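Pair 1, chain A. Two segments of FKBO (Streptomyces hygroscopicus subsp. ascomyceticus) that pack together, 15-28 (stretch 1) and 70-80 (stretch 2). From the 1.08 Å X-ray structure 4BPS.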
# COMPACT_ATOMS: atom_id res chain seq x y z
N ILE A 15 28.32 0.16 -9.21
CA ILE A 15 27.87 1.03 -8.12
C ILE A 15 26.97 0.24 -7.16
O ILE A 15 26.05 -0.47 -7.59
CB ILE A 15 27.15 2.28 -8.70
CG1 ILE A 15 28.13 3.10 -9.57
CG2 ILE A 15 26.59 3.14 -7.60
CD1 ILE A 15 27.48 4.24 -10.36
N SER A 16 27.25 0.34 -5.85
CA SER A 16 26.49 -0.38 -4.83
C SER A 16 25.06 0.20 -4.76
O SER A 16 24.89 1.43 -4.60
CB SER A 16 27.17 -0.26 -3.46
OG SER A 16 28.49 -0.79 -3.45
N VAL A 17 24.05 -0.65 -4.89
CA VAL A 17 22.67 -0.21 -4.83
C VAL A 17 21.85 -1.22 -4.04
O VAL A 17 22.01 -2.44 -4.20
CB VAL A 17 22.08 -0.01 -6.25
CG1 VAL A 17 22.15 -1.29 -7.07
CG2 VAL A 17 20.66 0.50 -6.16
N THR A 18 20.95 -0.70 -3.21
CA THR A 18 20.02 -1.53 -2.44
C THR A 18 18.59 -1.07 -2.74
O THR A 18 18.26 0.11 -2.65
CB THR A 18 20.31 -1.39 -0.93
OG1 THR A 18 21.69 -1.72 -0.69
CG2 THR A 18 19.40 -2.30 -0.11
N ALA A 19 17.73 -2.03 -3.05
CA ALA A 19 16.32 -1.77 -3.33
C ALA A 19 15.55 -1.58 -2.02
O ALA A 19 16.00 -1.98 -0.96
CB ALA A 19 15.74 -2.93 -4.12
N PRO A 20 14.39 -0.89 -2.08
CA PRO A 20 13.69 -0.56 -0.83
C PRO A 20 13.27 -1.77 -0.04
O PRO A 20 12.96 -2.83 -0.62
CB PRO A 20 12.47 0.24 -1.30
CG PRO A 20 12.91 0.81 -2.65
CD PRO A 20 13.74 -0.29 -3.25
N TYR A 21 13.24 -1.62 1.27
CA TYR A 21 12.81 -2.69 2.15
C TYR A 21 12.23 -2.08 3.42
O TYR A 21 12.41 -0.89 3.70
CB TYR A 21 13.96 -3.66 2.47
CG TYR A 21 15.16 -3.06 3.16
CD1 TYR A 21 16.17 -2.42 2.43
CD2 TYR A 21 15.32 -3.16 4.52
CE1 TYR A 21 17.30 -1.89 3.04
CE2 TYR A 21 16.45 -2.65 5.15
CZ TYR A 21 17.46 -2.03 4.39
OH TYR A 21 18.59 -1.53 4.99
N CYS A 22 11.53 -2.91 4.17
CA CYS A 22 10.73 -2.45 5.28
C CYS A 22 11.21 -3.00 6.64
O CYS A 22 11.76 -4.13 6.72
CB CYS A 22 9.27 -2.93 5.01
SG CYS A 22 8.00 -2.21 6.04
N ARG A 23 10.96 -2.22 7.68
CA ARG A 23 11.06 -2.68 9.06
C ARG A 23 9.84 -2.20 9.83
O ARG A 23 9.31 -1.14 9.52
CB ARG A 23 12.29 -2.09 9.76
CG ARG A 23 13.64 -2.52 9.20
CD ARG A 23 14.01 -3.92 9.63
NE ARG A 23 15.36 -4.26 9.17
CZ ARG A 23 15.66 -4.91 8.05
NH1 ARG A 23 14.70 -5.34 7.23
NH2 ARG A 23 16.92 -5.15 7.74
N PHE A 24 9.42 -2.97 10.83
CA PHE A 24 8.40 -2.53 11.77
C PHE A 24 9.09 -2.25 13.10
O PHE A 24 9.86 -3.08 13.60
CB PHE A 24 7.33 -3.58 11.99
CG PHE A 24 6.43 -3.86 10.80
CD1 PHE A 24 6.46 -3.12 9.63
CD2 PHE A 24 5.53 -4.91 10.90
CE1 PHE A 24 5.60 -3.41 8.57
CE2 PHE A 24 4.67 -5.19 9.87
CZ PHE A 24 4.70 -4.46 8.70
N GLU A 25 8.83 -1.06 13.64
CA GLU A 25 9.49 -0.63 14.87
C GLU A 25 8.45 -0.18 15.88
O GLU A 25 7.33 0.20 15.57
CB GLU A 25 10.48 0.52 14.60
CG GLU A 25 11.55 0.27 13.51
CD GLU A 25 12.65 -0.76 13.87
OE1 GLU A 25 12.75 -1.12 15.07
OE2 GLU A 25 13.40 -1.20 12.96
N LYS A 26 8.85 -0.20 17.14
CA LYS A 26 8.00 0.32 18.20
C LYS A 26 8.03 1.83 18.13
O LYS A 26 9.10 2.44 18.13
CB LYS A 26 8.53 -0.14 19.56
CG LYS A 26 8.27 -1.61 19.85
CD LYS A 26 6.80 -1.89 20.17
CE LYS A 26 6.02 -2.44 18.97
NZ LYS A 26 4.66 -2.90 19.35
N THR A 27 6.85 2.45 18.08
CA THR A 27 6.80 3.91 18.01
C THR A 27 7.32 4.46 19.33
O THR A 27 6.99 3.94 20.39
CB THR A 27 5.38 4.41 17.70
OG1 THR A 27 4.93 3.83 16.47
CG2 THR A 27 5.34 5.94 17.57
N GLY A 28 8.15 5.49 19.26
CA GLY A 28 8.68 6.11 20.46
C GLY A 28 9.94 5.46 21.00
O GLY A 28 10.53 5.95 21.97
N GLU A 70 -1.79 -1.21 19.59
CA GLU A 70 -1.59 -1.70 18.24
C GLU A 70 -0.78 -0.73 17.38
O GLU A 70 -0.53 -1.00 16.20
CB GLU A 70 -2.95 -1.97 17.59
CG GLU A 70 -3.56 -3.19 18.22
CD GLU A 70 -5.03 -3.37 17.92
OE1 GLU A 70 -5.69 -2.42 17.42
OE2 GLU A 70 -5.53 -4.50 18.18
N ALA A 71 -0.39 0.40 17.96
CA ALA A 71 0.37 1.38 17.20
C ALA A 71 1.76 0.85 16.92
O ALA A 71 2.32 0.13 17.75
CB ALA A 71 0.45 2.70 17.96
N PHE A 72 2.32 1.19 15.76
CA PHE A 72 3.70 0.83 15.45
C PHE A 72 4.15 1.73 14.31
O PHE A 72 3.33 2.41 13.68
CB PHE A 72 3.84 -0.67 15.05
CG PHE A 72 3.34 -0.97 13.67
CD1 PHE A 72 1.97 -1.10 13.41
CD2 PHE A 72 4.23 -1.10 12.61
CE1 PHE A 72 1.53 -1.36 12.11
CE2 PHE A 72 3.80 -1.36 11.33
CZ PHE A 72 2.44 -1.49 11.08
N THR A 73 5.46 1.74 14.04
CA THR A 73 6.00 2.52 12.94
C THR A 73 6.47 1.61 11.82
O THR A 73 7.23 0.64 12.02
CB THR A 73 7.18 3.40 13.41
OG1 THR A 73 6.71 4.21 14.48
CG2 THR A 73 7.69 4.32 12.31
N GLU A 74 5.97 1.91 10.63
CA GLU A 74 6.39 1.25 9.39
C GLU A 74 7.52 2.10 8.80
O GLU A 74 7.30 3.25 8.42
CB GLU A 74 5.19 1.21 8.45
CG GLU A 74 5.47 0.78 7.02
CD GLU A 74 4.24 0.91 6.14
OE1 GLU A 74 3.10 0.73 6.65
OE2 GLU A 74 4.40 1.19 4.93
N VAL A 75 8.73 1.53 8.74
CA VAL A 75 9.91 2.28 8.31
C VAL A 75 10.41 1.71 6.98
O VAL A 75 10.69 0.52 6.88
CB VAL A 75 11.05 2.20 9.36
CG1 VAL A 75 12.18 3.13 8.96
CG2 VAL A 75 10.54 2.53 10.78
N TRP A 76 10.53 2.58 5.99
CA TRP A 76 11.10 2.21 4.69
C TRP A 76 12.57 2.60 4.65
O TRP A 76 12.97 3.67 5.15
CB TRP A 76 10.28 2.83 3.56
CG TRP A 76 9.02 2.05 3.42
CD1 TRP A 76 7.82 2.32 4.01
CD2 TRP A 76 8.89 0.79 2.76
NE1 TRP A 76 6.93 1.30 3.73
CE2 TRP A 76 7.57 0.35 2.97
CE3 TRP A 76 9.76 0.00 2.02
CZ2 TRP A 76 7.11 -0.86 2.44
CZ3 TRP A 76 9.30 -1.19 1.49
CH2 TRP A 76 7.98 -1.61 1.70
N HIS A 77 13.34 1.71 4.06
CA HIS A 77 14.80 1.80 3.97
C HIS A 77 15.25 1.56 2.54
O HIS A 77 14.55 0.90 1.76
CB HIS A 77 15.43 0.67 4.79
CG HIS A 77 15.22 0.77 6.26
ND1 HIS A 77 16.24 1.14 7.11
CD2 HIS A 77 14.15 0.50 7.05
CE1 HIS A 77 15.79 1.11 8.36
NE2 HIS A 77 14.53 0.74 8.35
N ALA A 78 16.44 2.03 2.21
CA ALA A 78 17.12 1.53 1.00
C ALA A 78 18.62 1.62 1.23
O ALA A 78 19.24 0.62 1.55
CB ALA A 78 16.67 2.32 -0.24
N GLN A 79 19.17 2.80 1.04
CA GLN A 79 20.53 3.09 1.47
C GLN A 79 20.53 4.57 1.83
O GLN A 79 19.49 5.22 1.77
CB GLN A 79 21.56 2.73 0.40
CG GLN A 79 21.49 3.51 -0.87
CD GLN A 79 22.25 2.80 -2.01
OE1 GLN A 79 21.62 2.20 -2.89
NE2 GLN A 79 23.58 2.90 -2.02
N ARG A 80 21.69 5.10 2.23
CA ARG A 80 21.75 6.49 2.66
C ARG A 80 21.08 7.43 1.66
O ARG A 80 21.51 7.50 0.52
CB ARG A 80 23.23 6.85 2.82
CG ARG A 80 23.49 8.30 3.18
CD ARG A 80 24.99 8.61 3.39
NE ARG A 80 25.87 8.11 2.31
CZ ARG A 80 26.07 8.73 1.14
NH1 ARG A 80 25.48 9.88 0.88
NH2 ARG A 80 26.90 8.21 0.23
O HOH W 1 18.95 2.79 -3.26
O HOH W 2 13.84 0.67 10.96
O HOH W 3 2.05 -2.59 18.21
O HOH W 4 2.59 4.80 15.77
O HOH W 5 4.74 0.53 18.96

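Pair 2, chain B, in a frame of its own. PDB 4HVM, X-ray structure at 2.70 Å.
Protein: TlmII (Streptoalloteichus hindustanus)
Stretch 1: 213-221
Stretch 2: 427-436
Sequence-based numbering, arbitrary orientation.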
# COMPACT_ATOMS: atom_id res chain seq x y z
N GLY B 213 5.30 13.54 -19.28
CA GLY B 213 4.50 14.60 -18.69
C GLY B 213 4.44 14.52 -17.18
O GLY B 213 4.81 13.51 -16.59
N PRO B 214 3.96 15.60 -16.53
CA PRO B 214 3.82 15.67 -15.07
C PRO B 214 2.63 14.86 -14.57
O PRO B 214 1.64 14.72 -15.30
CB PRO B 214 3.59 17.15 -14.81
CG PRO B 214 2.93 17.65 -16.04
CD PRO B 214 3.51 16.85 -17.18
N PRO B 215 2.71 14.35 -13.33
CA PRO B 215 1.63 13.52 -12.77
C PRO B 215 0.37 14.33 -12.46
O PRO B 215 0.44 15.35 -11.78
CB PRO B 215 2.25 12.98 -11.48
CG PRO B 215 3.29 13.98 -11.11
CD PRO B 215 3.84 14.50 -12.40
N GLU B 216 -0.76 13.86 -12.96
CA GLU B 216 -2.04 14.51 -12.72
C GLU B 216 -3.06 13.53 -12.13
O GLU B 216 -3.09 12.36 -12.51
CB GLU B 216 -2.57 15.14 -14.01
CG GLU B 216 -2.56 14.21 -15.21
CD GLU B 216 -2.87 14.94 -16.51
OE1 GLU B 216 -3.32 16.10 -16.44
OE2 GLU B 216 -2.67 14.35 -17.59
N THR B 217 -3.88 14.02 -11.21
CA THR B 217 -4.80 13.16 -10.47
C THR B 217 -6.26 13.30 -10.90
O THR B 217 -6.78 14.41 -11.05
CB THR B 217 -4.69 13.43 -8.96
OG1 THR B 217 -3.38 13.07 -8.51
CG2 THR B 217 -5.72 12.64 -8.17
N SER B 218 -6.92 12.16 -11.10
CA SER B 218 -8.34 12.13 -11.42
C SER B 218 -9.04 11.16 -10.47
O SER B 218 -8.44 10.16 -10.05
CB SER B 218 -8.55 11.68 -12.86
OG SER B 218 -7.77 12.46 -13.75
N ARG B 219 -10.29 11.44 -10.14
CA ARG B 219 -11.03 10.60 -9.20
C ARG B 219 -12.40 10.18 -9.72
O ARG B 219 -13.10 10.96 -10.37
CB ARG B 219 -11.19 11.31 -7.85
CG ARG B 219 -9.87 11.54 -7.13
CD ARG B 219 -10.08 12.27 -5.81
NE ARG B 219 -8.80 12.60 -5.18
CZ ARG B 219 -8.09 13.68 -5.47
NH1 ARG B 219 -8.53 14.54 -6.38
NH2 ARG B 219 -6.94 13.91 -4.86
N LEU B 220 -12.76 8.94 -9.44
CA LEU B 220 -14.07 8.40 -9.77
C LEU B 220 -14.72 7.80 -8.53
O LEU B 220 -14.25 6.79 -8.01
CB LEU B 220 -13.95 7.33 -10.86
CG LEU B 220 -15.24 6.57 -11.19
CD1 LEU B 220 -16.27 7.49 -11.82
CD2 LEU B 220 -14.94 5.39 -12.10
N ARG B 221 -15.80 8.42 -8.06
CA ARG B 221 -16.49 7.92 -6.89
C ARG B 221 -17.46 6.81 -7.27
O ARG B 221 -18.37 7.03 -8.07
CB ARG B 221 -17.26 9.04 -6.18
CG ARG B 221 -17.71 8.68 -4.78
CD ARG B 221 -18.66 9.73 -4.22
NE ARG B 221 -19.93 9.72 -4.93
CZ ARG B 221 -20.68 10.80 -5.13
NH1 ARG B 221 -20.30 11.98 -4.68
NH2 ARG B 221 -21.83 10.68 -5.79
N ASP B 427 -18.98 4.85 0.21
CA ASP B 427 -18.56 4.74 -1.18
C ASP B 427 -17.08 4.42 -1.30
O ASP B 427 -16.32 4.58 -0.34
CB ASP B 427 -18.86 6.04 -1.94
CG ASP B 427 -20.34 6.38 -1.94
OD1 ASP B 427 -21.17 5.45 -1.95
OD2 ASP B 427 -20.67 7.59 -1.92
N MSE B 428 -16.67 3.97 -2.48
CA MSE B 428 -15.26 3.76 -2.78
C MSE B 428 -14.83 4.78 -3.82
O MSE B 428 -15.56 5.05 -4.77
CB MSE B 428 -15.03 2.34 -3.31
CG MSE B 428 -15.33 1.25 -2.31
SE MSE B 428 -14.07 1.28 -0.82
CE MSE B 428 -12.70 0.07 -1.50
N VAL B 429 -13.65 5.36 -3.63
CA VAL B 429 -13.13 6.34 -4.57
C VAL B 429 -11.87 5.83 -5.25
O VAL B 429 -10.89 5.49 -4.59
CB VAL B 429 -12.85 7.69 -3.90
CG1 VAL B 429 -12.21 8.66 -4.88
CG2 VAL B 429 -14.12 8.27 -3.33
N ILE B 430 -11.91 5.77 -6.58
CA ILE B 430 -10.75 5.36 -7.36
C ILE B 430 -9.86 6.56 -7.68
O ILE B 430 -10.26 7.47 -8.40
CB ILE B 430 -11.18 4.68 -8.68
CG1 ILE B 430 -12.01 3.43 -8.38
CG2 ILE B 430 -9.96 4.33 -9.51
CD1 ILE B 430 -12.51 2.73 -9.62
N VAL B 431 -8.65 6.57 -7.12
CA VAL B 431 -7.73 7.68 -7.35
C VAL B 431 -6.70 7.31 -8.43
O VAL B 431 -5.93 6.36 -8.26
CB VAL B 431 -7.00 8.09 -6.07
CG1 VAL B 431 -6.12 9.30 -6.33
CG2 VAL B 431 -8.00 8.39 -4.96
N LEU B 432 -6.70 8.07 -9.52
CA LEU B 432 -5.84 7.76 -10.66
C LEU B 432 -4.72 8.77 -10.82
O LEU B 432 -4.97 9.98 -10.86
CB LEU B 432 -6.67 7.72 -11.95
CG LEU B 432 -5.89 7.59 -13.26
CD1 LEU B 432 -5.24 6.23 -13.38
CD2 LEU B 432 -6.80 7.86 -14.45
N ASP B 433 -3.49 8.28 -10.91
CA ASP B 433 -2.33 9.13 -11.13
C ASP B 433 -1.70 8.78 -12.48
O ASP B 433 -1.15 7.69 -12.65
CB ASP B 433 -1.31 8.95 -10.01
CG ASP B 433 -1.84 9.41 -8.66
OD1 ASP B 433 -2.46 10.49 -8.60
OD2 ASP B 433 -1.65 8.68 -7.66
N GLN B 434 -1.77 9.70 -13.43
CA GLN B 434 -1.29 9.43 -14.78
C GLN B 434 -0.15 10.34 -15.23
O GLN B 434 0.03 11.43 -14.71
CB GLN B 434 -2.43 9.51 -15.79
CG GLN B 434 -3.32 8.28 -15.80
CD GLN B 434 -3.76 7.89 -17.20
OE1 GLN B 434 -3.28 6.91 -17.76
NE2 GLN B 434 -4.67 8.67 -17.78
N ARG B 435 0.60 9.86 -16.21
CA ARG B 435 1.60 10.66 -16.90
C ARG B 435 1.47 10.38 -18.40
O ARG B 435 1.94 9.35 -18.88
CB ARG B 435 3.01 10.31 -16.42
CG ARG B 435 3.20 10.42 -14.92
CD ARG B 435 4.67 10.40 -14.53
NE ARG B 435 4.83 10.41 -13.08
CZ ARG B 435 5.83 11.01 -12.44
NH1 ARG B 435 6.76 11.67 -13.13
NH2 ARG B 435 5.90 10.96 -11.12
N ARG B 436 0.81 11.29 -19.11
CA ARG B 436 0.48 11.08 -20.52
C ARG B 436 1.73 10.97 -21.39
O ARG B 436 2.70 11.71 -21.20
CB ARG B 436 -0.41 12.22 -21.04
CG ARG B 436 -1.29 11.84 -22.22
CD ARG B 436 -2.59 11.20 -21.76
NE ARG B 436 -3.45 12.15 -21.07
CZ ARG B 436 -4.67 11.87 -20.60
NH1 ARG B 436 -5.17 10.66 -20.75
NH2 ARG B 436 -5.37 12.81 -19.99

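The sharpest difference lies at one matched cross-strand position, C22(A) facing W76(A) in pair 1 and T217(B) facing D433(B) in pair 2. In pair 1 the contact is aromatic: C22(A) CB sits 3.8 Å from the centroid of the W76(A) six-membered ring, 12° off its normal, and C22(A) SG lies 4.2 Å from the same centroid, again over the face. In pair 2 the contact is polar: T217(B) OG1 donates a hydrogen bond of 2.7 Å to D433(B) OD1. Both are non-hydrogen-bonded pairs, where no backbone hydrogen bond joins the two residues and the side chains supply the direct link.

The backbones beneath these contacts are nearly the same. Fourteen central residues superpose with an RMSD of 0.5 Å on N, CA and C. Each pair is antiparallel, with strand directions at 151° in pair 1 and 159° in pair 2, and axes approaching to 4.7 and 4.6 Å. Matched hydrogen-bonded pairs recur: Y21(A) N to H77(A) O is 2.9 Å and H77(A) N to Y21(A) O 2.8 Å, while E216(B) N to Q434(B) O and Q434(B) N to E216(B) O are both 3.1 Å. The prolines P20(A) and P215(B) also coincide, their CA atoms 0.4 Å apart; each makes a CA-H...O contact, P20(A) CA to H77(A) O at 3.1 Å and P215(B) CA to Q434(B) O at 3.3 Å, of the kind that C22(A) and T217(B) make two residues further on.

On the face of C22(A) and W76(A), the next pair along is F24(A) with E74(A), matching R219(B) with V431(B). F24(A) finds a diagonal partner, F72(A), whose edge meets its face with centroids 4.8 Å apart and planes at 54°. The equivalent diagonal in pair 2 is aliphatic, R219(B) CB to V429(B) CG1 at 4.1 Å.

The other face diverges as well. Y21(A) covers H77(A), whose CB lies 3.5 Å from the tyrosine ring centroid, 15° off the normal; the two rings are near parallel at 16° but slid apart, so they barely overlap. E216(B), at the tyrosine position, instead reaches R436(B) in a long salt bridge, OE2 to NH2 at 3.9 Å. The oxygen lies well out of the guanidinium plane, so charge alone acts, and R436(B) is poorly ordered. Further along, E25(A) lays its aliphatic part against V75(A), CG to CG2 at 3.7 Å, whereas L220(B) meets I430(B) directly across, CD2 to CD1 at 4.4 Å.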